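Local coordinates for multifunctional non-homologous end joining DNA repair protein LigD (Mycobacterium tuberculosis, PDB 2IRU) that probably works with Ku to repair DNA double-strand breaks by non-homologous end joining, and is represented by its N-terminal primase-like polymerase domain, at residues G132-L137 with R193-L198; F139-G144 with R157-L162; T170-S175 with A261-P266. All blocks are in the same frame, centred on the assembly; numbering follows the deposited sequence.

The three contacts illustrate how one sheet is covered piece by piece. Contacts 1 and 2 share strand 129-143, their centres about 17 Å apart: its earlier part packs on helix 192-209, its later part on helix 149-164. Contact 3 lies about 11 Å from contact 2, centre to centre, and adds strand 171-174 with the short helix 260-263; contacts 1 and 3 are about 23 Å apart between centres. Along the chain, contact 2 is nested within the loop closed by contact 1, whereas the segments of contacts 1 and 3 alternate. Together they help build the hydrophobic layer of the RRM-like polymerase core, whose strand 129-143 also carries the probable manganese ligands D140 and D142.

Contact 1. Residues G132-L137 with R193-L198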
loop_
_atom_site.group_PDB
_atom_site.type_symbol
_atom_site.label_atom_id
_atom_site.label_comp_id
_atom_site.label_asym_id
_atom_site.label_seq_id
_atom_site.Cartn_x
_atom_site.Cartn_y
_atom_site.Cartn_z
ATOM N N GLY A 132 -12.342 -6.456 -11.038
ATOM C CA GLY A 132 -13.554 -5.664 -10.974
ATOM C C GLY A 132 -13.177 -4.180 -10.901
ATOM O O GLY A 132 -12.028 -3.805 -11.153
ATOM N N PRO A 133 -14.143 -3.328 -10.540
ATOM C CA PRO A 133 -13.941 -1.884 -10.472
ATOM C C PRO A 133 -12.960 -1.443 -9.377
ATOM O O PRO A 133 -12.638 -2.200 -8.434
ATOM C CB PRO A 133 -15.352 -1.360 -10.160
ATOM C CG PRO A 133 -16.259 -2.450 -10.567
ATOM C CD PRO A 133 -15.522 -3.684 -10.183
ATOM N N ALA A 134 -12.464 -0.217 -9.523
ATOM C CA ALA A 134 -11.728 0.404 -8.448
ATOM C C ALA A 134 -12.678 0.625 -7.273
ATOM O O ALA A 134 -13.830 1.049 -7.466
ATOM C CB ALA A 134 -11.112 1.732 -8.921
ATOM N N THR A 135 -12.208 0.331 -6.057
ATOM C CA THR A 135 -13.023 0.542 -4.861
ATOM C C THR A 135 -12.641 1.832 -4.130
ATOM O O THR A 135 -13.406 2.337 -3.303
ATOM C CB THR A 135 -12.897 -0.617 -3.853
ATOM O OG1 THR A 135 -11.592 -0.627 -3.294
ATOM C CG2 THR A 135 -13.246 -1.997 -4.510
ATOM N N ARG A 136 -11.454 2.342 -4.435
ATOM C CA ARG A 136 -10.895 3.542 -3.764
ATOM C C ARG A 136 -9.922 4.194 -4.712
ATOM O O ARG A 136 -9.449 3.538 -5.657
ATOM C CB ARG A 136 -10.165 3.100 -2.476
ATOM C CG ARG A 136 -8.938 2.222 -2.703
ATOM C CD ARG A 136 -8.527 1.480 -1.429
ATOM N NE ARG A 136 -7.258 0.787 -1.649
ATOM C CZ ARG A 136 -6.811 -0.274 -0.970
ATOM N NH1 ARG A 136 -7.539 -0.826 0.003
ATOM N NH2 ARG A 136 -5.623 -0.792 -1.292
ATOM N N LEU A 137 -9.638 5.488 -4.495
ATOM C CA LEU A 137 -8.530 6.160 -5.179
ATOM C C LEU A 137 -7.275 6.194 -4.299
ATOM O O LEU A 137 -7.352 6.240 -3.067
ATOM C CB LEU A 137 -8.891 7.621 -5.539
ATOM C CG LEU A 137 -10.161 7.956 -6.322
ATOM C CD1 LEU A 137 -10.278 9.487 -6.507
ATOM C CD2 LEU A 137 -10.160 7.250 -7.655
ATOM N N ARG A 193 -9.663 2.622 -15.278
ATOM C CA ARG A 193 -9.474 3.687 -16.286
ATOM C C ARG A 193 -10.238 4.948 -15.859
ATOM O O ARG A 193 -9.703 6.068 -15.933
ATOM C CB ARG A 193 -9.864 3.205 -17.699
ATOM C CG ARG A 193 -8.842 2.190 -18.292
ATOM C CD ARG A 193 -9.210 1.778 -19.702
ATOM N NE ARG A 193 -10.587 1.300 -19.728
ATOM C CZ ARG A 193 -10.949 0.024 -19.837
ATOM N NH1 ARG A 193 -10.044 -0.934 -19.974
ATOM N NH2 ARG A 193 -12.236 -0.282 -19.848
ATOM N N GLY A 194 -11.466 4.764 -15.378
ATOM C CA GLY A 194 -12.301 5.869 -14.903
ATOM C C GLY A 194 -11.736 6.542 -13.669
ATOM O O GLY A 194 -11.683 7.774 -13.596
ATOM N N ALA A 195 -11.336 5.723 -12.690
ATOM C CA ALA A 195 -10.668 6.189 -11.460
ATOM C C ALA A 195 -9.426 7.004 -11.763
ATOM O O ALA A 195 -9.173 8.054 -11.131
ATOM C CB ALA A 195 -10.317 4.991 -10.554
ATOM N N THR A 196 -8.659 6.561 -12.761
ATOM C CA THR A 196 -7.425 7.270 -13.138
ATOM C C THR A 196 -7.731 8.658 -13.726
ATOM O O THR A 196 -7.065 9.661 -13.393
ATOM C CB THR A 196 -6.573 6.447 -14.105
ATOM O OG1 THR A 196 -6.248 5.189 -13.492
ATOM C CG2 THR A 196 -5.268 7.171 -14.420
ATOM N N VAL A 197 -8.756 8.724 -14.581
ATOM C CA VAL A 197 -9.224 10.019 -15.127
ATOM C C VAL A 197 -9.669 10.983 -14.004
ATOM O O VAL A 197 -9.227 12.144 -13.967
ATOM C CB VAL A 197 -10.274 9.809 -16.235
ATOM C CG1 VAL A 197 -11.079 11.086 -16.513
ATOM C CG2 VAL A 197 -9.581 9.282 -17.504
ATOM N N LEU A 198 -10.431 10.461 -13.032
ATOM C CA LEU A 198 -10.899 11.251 -11.885
ATOM C C LEU A 198 -9.756 11.790 -11.009
ATOM O O LEU A 198 -9.703 13.001 -10.693
ATOM C CB LEU A 198 -11.884 10.446 -11.032
ATOM C CG LEU A 198 -12.401 11.089 -9.730
ATOM C CD1 LEU A 198 -13.092 12.473 -9.958
ATOM C CD2 LEU A 198 -13.380 10.137 -9.049
#
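A134 meets the helix first: its methyl CB lies 3.7 Å from CB of A195, a contact between two single carbon atoms that lets strand 129-143 approach helix 192-209 closely. The CA atoms of these alanines are 6.6 Å apart, the nearest pair between 132-137 and 193-198. V190, just before the helix, joins both sides of this contact, being hydrogen-bonded through its backbone to A134 and touched by the side chain of A195.

T135 and R136 belong to the polar side of the strand. T135 OG1 is hydrogen-bonded to R50, while R136, at the corner where the chain turns, has its CB directed away from the helix, and its guanidinium is taken up by a salt bridge to D291 and a hydrogen bond to Q117.

Past the corner, L137 turns back toward the helix and divides its two methyls between two successive turns. CG stands beside the backbone N, anti to the carbonyl carbon (chi1 -53°), and its two branches meet different residues of the helix. L137 CD2 is 3.7 Å from A195 CB and equally near A195 O. The other branch, CD1, rests 4.1 Å from CD2 of L198, and the two leucine side chains cross at about a right angle. A195 CB touches both A134 CB and L137 CD2, the two lying at roughly a right angle around it. L186, on the adjoining strand 180-186, touches both A134 and L137 and continues the same apolar layer.

All three pairings are between aliphatic carbons, so the helix is held here by shape and by exclusion of water, whereas the polar groups of T135 and R136 find their partners on another side of the strand.

Contact 2. Residues F139-G144 with R157-L162; sequences FDLDPG and RAVRDL
V159 lays its CG1 methyl over one face of the F139 ring, 4.2 Å above the plane and displaced toward the rim, where F139 CD2 is the nearest ring atom at 4.3 Å. The pair joins the first strand and first helix of an RRM-like fold, the core seen in archaeo-eukaryotic primases: strand 129-143 leads into helix 149-164, which crosses to strand 171-174, parallel to the first, with 180-186 lying between them.

The valine serves two neighbours at once. CG1 is anti to the backbone N (chi1 178°) and takes the phenylalanine, while CG2 is the branch that reaches L141, whose CD2 lies 4.5 Å from it. F139 and L141, two residues apart, thus face the helix together, and V159 fits against both. Additional apolar cover comes from L182 of strand 180-186, touched by L141 and V159, and from A199 of helix 192-209 beside F139.

The intervening residues face the other way. D140 and D142, by similarity the manganese ligands of the polymerase site, project from the side of the strand remote from the helix; D140 is hydrogen-bonded to Q233 and D142 forms a salt bridge with R223. One alternating strand therefore presents the probable metal-binding carboxylates on one side and hydrophobic core on the other.

On the far side of the helix R160 and D161 form a side-on salt bridge, and R160 also makes a cation-pi contact with W260. NE and NH2 of R160 converge on the single atom D161 OD1, at 3.1 and 3.2 Å, from the same face of the carboxylate. NE comes from 37° above the carboxylate plane, while NH2 approaches on the syn side; over one face of the guanidinium lies R157 CG.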
loop_
_atom_site.group_PDB
_atom_site.type_symbol
_atom_site.label_atom_id
_atom_site.label_comp_id
_atom_site.label_asym_id
_atom_site.label_seq_id
_atom_site.Cartn_x
_atom_site.Cartn_y
_atom_site.Cartn_z
ATOM N N PHE A 139 -3.616 8.508 -4.081
ATOM C CA PHE A 139 -2.688 9.533 -4.554
ATOM C C PHE A 139 -1.344 9.342 -3.855
ATOM O O PHE A 139 -1.306 9.134 -2.635
ATOM C CB PHE A 139 -3.213 10.933 -4.261
ATOM C CG PHE A 139 -4.497 11.230 -4.952
ATOM C CD1 PHE A 139 -4.507 11.907 -6.173
ATOM C CD2 PHE A 139 -5.716 10.852 -4.370
ATOM C CE1 PHE A 139 -5.741 12.163 -6.810
ATOM C CE2 PHE A 139 -6.923 11.109 -4.979
ATOM C CZ PHE A 139 -6.942 11.770 -6.208
ATOM N N ASP A 140 -0.262 9.383 -4.623
ATOM C CA ASP A 140 1.080 9.298 -4.055
ATOM C C ASP A 140 1.623 10.723 -4.125
ATOM O O ASP A 140 1.828 11.247 -5.222
ATOM C CB ASP A 140 1.954 8.388 -4.927
ATOM C CG ASP A 140 3.396 8.275 -4.445
ATOM O OD1 ASP A 140 3.829 8.901 -3.428
ATOM O OD2 ASP A 140 4.123 7.525 -5.142
ATOM N N LEU A 141 1.822 11.335 -2.957
ATOM C CA LEU A 141 2.354 12.676 -2.872
ATOM C C LEU A 141 3.843 12.583 -2.635
ATOM O O LEU A 141 4.284 12.170 -1.550
ATOM C CB LEU A 141 1.664 13.450 -1.734
ATOM C CG LEU A 141 0.350 14.128 -2.143
ATOM C CD1 LEU A 141 -0.716 13.189 -2.716
ATOM C CD2 LEU A 141 -0.196 14.889 -0.926
ATOM N N ASP A 142 4.615 12.912 -3.663
ATOM C CA ASP A 142 6.053 12.750 -3.580
ATOM C C ASP A 142 6.732 14.114 -3.504
ATOM O O ASP A 142 6.678 14.871 -4.494
ATOM C CB ASP A 142 6.595 11.953 -4.768
ATOM C CG ASP A 142 8.064 11.550 -4.564
ATOM O OD1 ASP A 142 8.348 10.661 -3.717
ATOM O OD2 ASP A 142 8.936 12.155 -5.227
ATOM N N PRO A 143 7.324 14.452 -2.332
ATOM C CA PRO A 143 7.927 15.772 -2.132
ATOM C C PRO A 143 9.234 15.953 -2.913
ATOM O O PRO A 143 10.181 15.170 -2.739
ATOM C CB PRO A 143 8.184 15.824 -0.612
ATOM C CG PRO A 143 8.398 14.370 -0.232
ATOM C CD PRO A 143 7.435 13.608 -1.118
ATOM N N GLY A 144 9.283 16.984 -3.759
ATOM C CA GLY A 144 10.495 17.320 -4.516
ATOM C C GLY A 144 11.613 17.919 -3.676
ATOM O O GLY A 144 11.479 18.104 -2.460
ATOM N N ARG A 157 -3.775 18.326 2.570
ATOM C CA ARG A 157 -5.034 18.913 3.041
ATOM C C ARG A 157 -5.804 19.501 1.861
ATOM O O ARG A 157 -7.036 19.464 1.826
ATOM C CB ARG A 157 -4.795 19.935 4.163
ATOM C CG ARG A 157 -4.359 19.313 5.502
ATOM C CD ARG A 157 -4.318 20.350 6.630
ATOM N NE ARG A 157 -3.507 21.507 6.267
ATOM C CZ ARG A 157 -2.217 21.654 6.556
ATOM N NH1 ARG A 157 -1.564 20.713 7.232
ATOM N NH2 ARG A 157 -1.589 22.772 6.179
ATOM N N ALA A 158 -5.069 20.035 0.884
ATOM C CA ALA A 158 -5.686 20.558 -0.336
ATOM C C ALA A 158 -6.321 19.475 -1.207
ATOM O O ALA A 158 -7.417 19.674 -1.768
ATOM C CB ALA A 158 -4.680 21.392 -1.117
ATOM N N VAL A 159 -5.646 18.328 -1.329
ATOM C CA VAL A 159 -6.235 17.189 -2.007
ATOM C C VAL A 159 -7.507 16.766 -1.266
ATOM O O VAL A 159 -8.567 16.594 -1.881
ATOM C CB VAL A 159 -5.248 15.987 -2.086
ATOM C CG1 VAL A 159 -5.937 14.801 -2.755
ATOM C CG2 VAL A 159 -3.976 16.401 -2.824
ATOM N N ARG A 160 -7.379 16.615 0.058
ATOM C CA ARG A 160 -8.502 16.263 0.922
ATOM C C ARG A 160 -9.688 17.213 0.693
ATOM O O ARG A 160 -10.830 16.772 0.636
ATOM C CB ARG A 160 -8.110 16.321 2.399
ATOM C CG ARG A 160 -9.244 15.932 3.336
ATOM C CD ARG A 160 -9.032 16.452 4.743
ATOM N NE ARG A 160 -8.846 17.909 4.763
ATOM C CZ ARG A 160 -8.356 18.584 5.795
ATOM N NH1 ARG A 160 -8.027 17.952 6.913
ATOM N NH2 ARG A 160 -8.195 19.897 5.713
ATOM N N ASP A 161 -9.401 18.501 0.568
ATOM C CA ASP A 161 -10.471 19.496 0.467
ATOM C C ASP A 161 -11.198 19.394 -0.877
ATOM O O ASP A 161 -12.437 19.469 -0.929
ATOM C CB ASP A 161 -9.910 20.885 0.726
ATOM C CG ASP A 161 -9.536 21.105 2.200
ATOM O OD1 ASP A 161 -9.887 20.268 3.069
ATOM O OD2 ASP A 161 -8.899 22.142 2.492
ATOM N N LEU A 162 -10.440 19.177 -1.954
ATOM C CA LEU A 162 -11.043 18.970 -3.283
ATOM C C LEU A 162 -11.934 17.724 -3.298
ATOM O O LEU A 162 -13.038 17.717 -3.852
ATOM C CB LEU A 162 -9.972 18.869 -4.372
ATOM C CG LEU A 162 -9.244 20.048 -5.022
ATOM C CD1 LEU A 162 -8.050 20.507 -4.281
ATOM C CD2 LEU A 162 -8.821 19.646 -6.428
#

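Contact 3. Residues T170-S175 with A261-P266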
loop_
_atom_site.group_PDB
_atom_site.type_symbol
_atom_site.label_atom_id
_atom_site.label_comp_id
_atom_site.label_asym_id
_atom_site.label_seq_id
_atom_site.Cartn_x
_atom_site.Cartn_y
_atom_site.Cartn_z
ATOM N N THR A 170 -10.939 11.382 2.850
ATOM C CA THR A 170 -9.564 11.015 2.526
ATOM C C THR A 170 -8.778 10.587 3.768
ATOM O O THR A 170 -8.898 11.221 4.834
ATOM C CB THR A 170 -8.882 12.207 1.823
ATOM O OG1 THR A 170 -9.733 12.651 0.754
ATOM C CG2 THR A 170 -7.520 11.846 1.245
ATOM N N PHE A 171 -7.970 9.541 3.607
ATOM C CA PHE A 171 -7.180 8.977 4.701
ATOM C C PHE A 171 -5.695 9.076 4.372
ATOM O O PHE A 171 -5.251 8.555 3.328
ATOM C CB PHE A 171 -7.533 7.488 4.918
ATOM C CG PHE A 171 -8.981 7.259 5.239
ATOM C CD1 PHE A 171 -9.410 7.190 6.570
ATOM C CD2 PHE A 171 -9.934 7.127 4.213
ATOM C CE1 PHE A 171 -10.754 6.982 6.883
ATOM C CE2 PHE A 171 -11.282 6.919 4.520
ATOM C CZ PHE A 171 -11.705 6.846 5.845
ATOM N N PRO A 172 -4.905 9.661 5.280
ATOM C CA PRO A 172 -3.478 9.664 4.978
ATOM C C PRO A 172 -2.708 8.471 5.512
ATOM O O PRO A 172 -3.025 7.937 6.565
ATOM C CB PRO A 172 -2.969 10.943 5.668
ATOM C CG PRO A 172 -3.952 11.204 6.802
ATOM C CD PRO A 172 -5.212 10.377 6.541
ATOM N N VAL A 173 -1.691 8.087 4.761
ATOM C CA VAL A 173 -0.847 6.959 5.133
ATOM C C VAL A 173 0.585 7.326 4.764
ATOM O O VAL A 173 0.906 7.475 3.566
ATOM C CB VAL A 173 -1.241 5.654 4.377
ATOM C CG1 VAL A 173 -0.308 4.534 4.803
ATOM C CG2 VAL A 173 -2.691 5.264 4.658
ATOM N N THR A 174 1.444 7.517 5.764
ATOM C CA THR A 174 2.850 7.827 5.453
ATOM C C THR A 174 3.425 6.529 4.870
ATOM O O THR A 174 3.182 5.462 5.416
ATOM C CB THR A 174 3.644 8.382 6.644
ATOM O OG1 THR A 174 3.415 7.618 7.839
ATOM C CG2 THR A 174 3.231 9.870 6.889
ATOM N N SER A 175 4.131 6.637 3.765
ATOM C CA SER A 175 4.518 5.446 2.975
ATOM C C SER A 175 5.585 4.572 3.608
ATOM O O SER A 175 5.765 3.438 3.143
ATOM C CB SER A 175 5.042 5.866 1.588
ATOM O OG SER A 175 6.310 6.456 1.700
ATOM N N ALA A 261 -4.340 15.452 12.065
ATOM C CA ALA A 261 -3.624 16.279 13.043
ATOM C C ALA A 261 -2.163 15.870 13.156
ATOM O O ALA A 261 -1.288 16.715 13.348
ATOM C CB ALA A 261 -4.320 16.261 14.418
ATOM N N GLU A 262 -1.892 14.579 12.967
ATOM C CA GLU A 262 -0.515 14.120 12.941
ATOM C C GLU A 262 0.305 14.777 11.827
ATOM O O GLU A 262 1.487 15.046 12.002
ATOM C CB GLU A 262 -0.466 12.583 12.861
ATOM C CG GLU A 262 -0.587 11.963 14.266
ATOM C CD GLU A 262 -0.901 10.489 14.277
ATOM O OE1 GLU A 262 -1.018 9.877 13.182
ATOM O OE2 GLU A 262 -1.056 9.937 15.406
ATOM N N LEU A 263 -0.321 15.022 10.675
ATOM C CA LEU A 263 0.384 15.645 9.554
ATOM C C LEU A 263 0.797 17.079 9.833
ATOM O O LEU A 263 1.718 17.579 9.186
ATOM C CB LEU A 263 -0.443 15.590 8.269
ATOM C CG LEU A 263 -0.658 14.233 7.625
ATOM C CD1 LEU A 263 -1.061 14.398 6.156
ATOM C CD2 LEU A 263 0.570 13.325 7.748
ATOM N N ASP A 264 0.135 17.724 10.800
ATOM C CA ASP A 264 0.428 19.112 11.196
ATOM C C ASP A 264 1.701 19.251 12.034
ATOM O O ASP A 264 2.090 20.370 12.395
ATOM C CB ASP A 264 -0.733 19.724 12.000
ATOM C CG ASP A 264 -2.093 19.434 11.401
ATOM O OD1 ASP A 264 -2.273 18.349 10.810
ATOM O OD2 ASP A 264 -3.001 20.271 11.554
ATOM N N ASP A 265 2.319 18.121 12.371
ATOM C CA ASP A 265 3.542 18.124 13.143
ATOM C C ASP A 265 4.761 18.379 12.249
ATOM O O ASP A 265 5.061 17.578 11.364
ATOM C CB ASP A 265 3.697 16.823 13.926
ATOM C CG ASP A 265 4.640 16.965 15.119
ATOM O OD1 ASP A 265 5.642 17.701 15.010
ATOM O OD2 ASP A 265 4.381 16.309 16.153
ATOM N N PRO A 266 5.475 19.500 12.485
ATOM C CA PRO A 266 6.665 19.805 11.678
ATOM C C PRO A 266 7.751 18.730 11.818
ATOM O O PRO A 266 8.601 18.591 10.934
ATOM C CB PRO A 266 7.149 21.146 12.247
ATOM C CG PRO A 266 6.537 21.243 13.599
ATOM C CD PRO A 266 5.228 20.528 13.513
#
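L263 presents its forked end to the sheet, one methyl to P172 and the other toward T174, both on the same side of strand 171-174. This is the strand that follows the first helix of the RRM-like fold; it pairs with 180-186 on one edge and with 253-257 on the other, and the short, weakly bonded helix at 260-263 packs against it through L263.

CD1 of L263 meets the proline at the ring carbon P172 CB, 4.0 Å away. From the other branch, CD2 comes to 4.4 Å from T174 CG2, a looser approach. A chi1 of -69° sets CG beside the leucine's own backbone N, and with chi2 at -160° CD1 reaches the proline. V173, between the two partners, turns its side chain to the opposite side.

L263 also touches A156 of helix 149-164 and L180, so it helps to close the core beside that helix. T174 keeps its hydroxyl for R258 while its methyl faces the leucine, and S175, next in the chain and a probable substrate-binding residue, is hydrogen-bonded through its carbonyl to R247. Around L263 the backbone is tied locally, D264 N being hydrogen-bonded to A261 O at 3.1 Å.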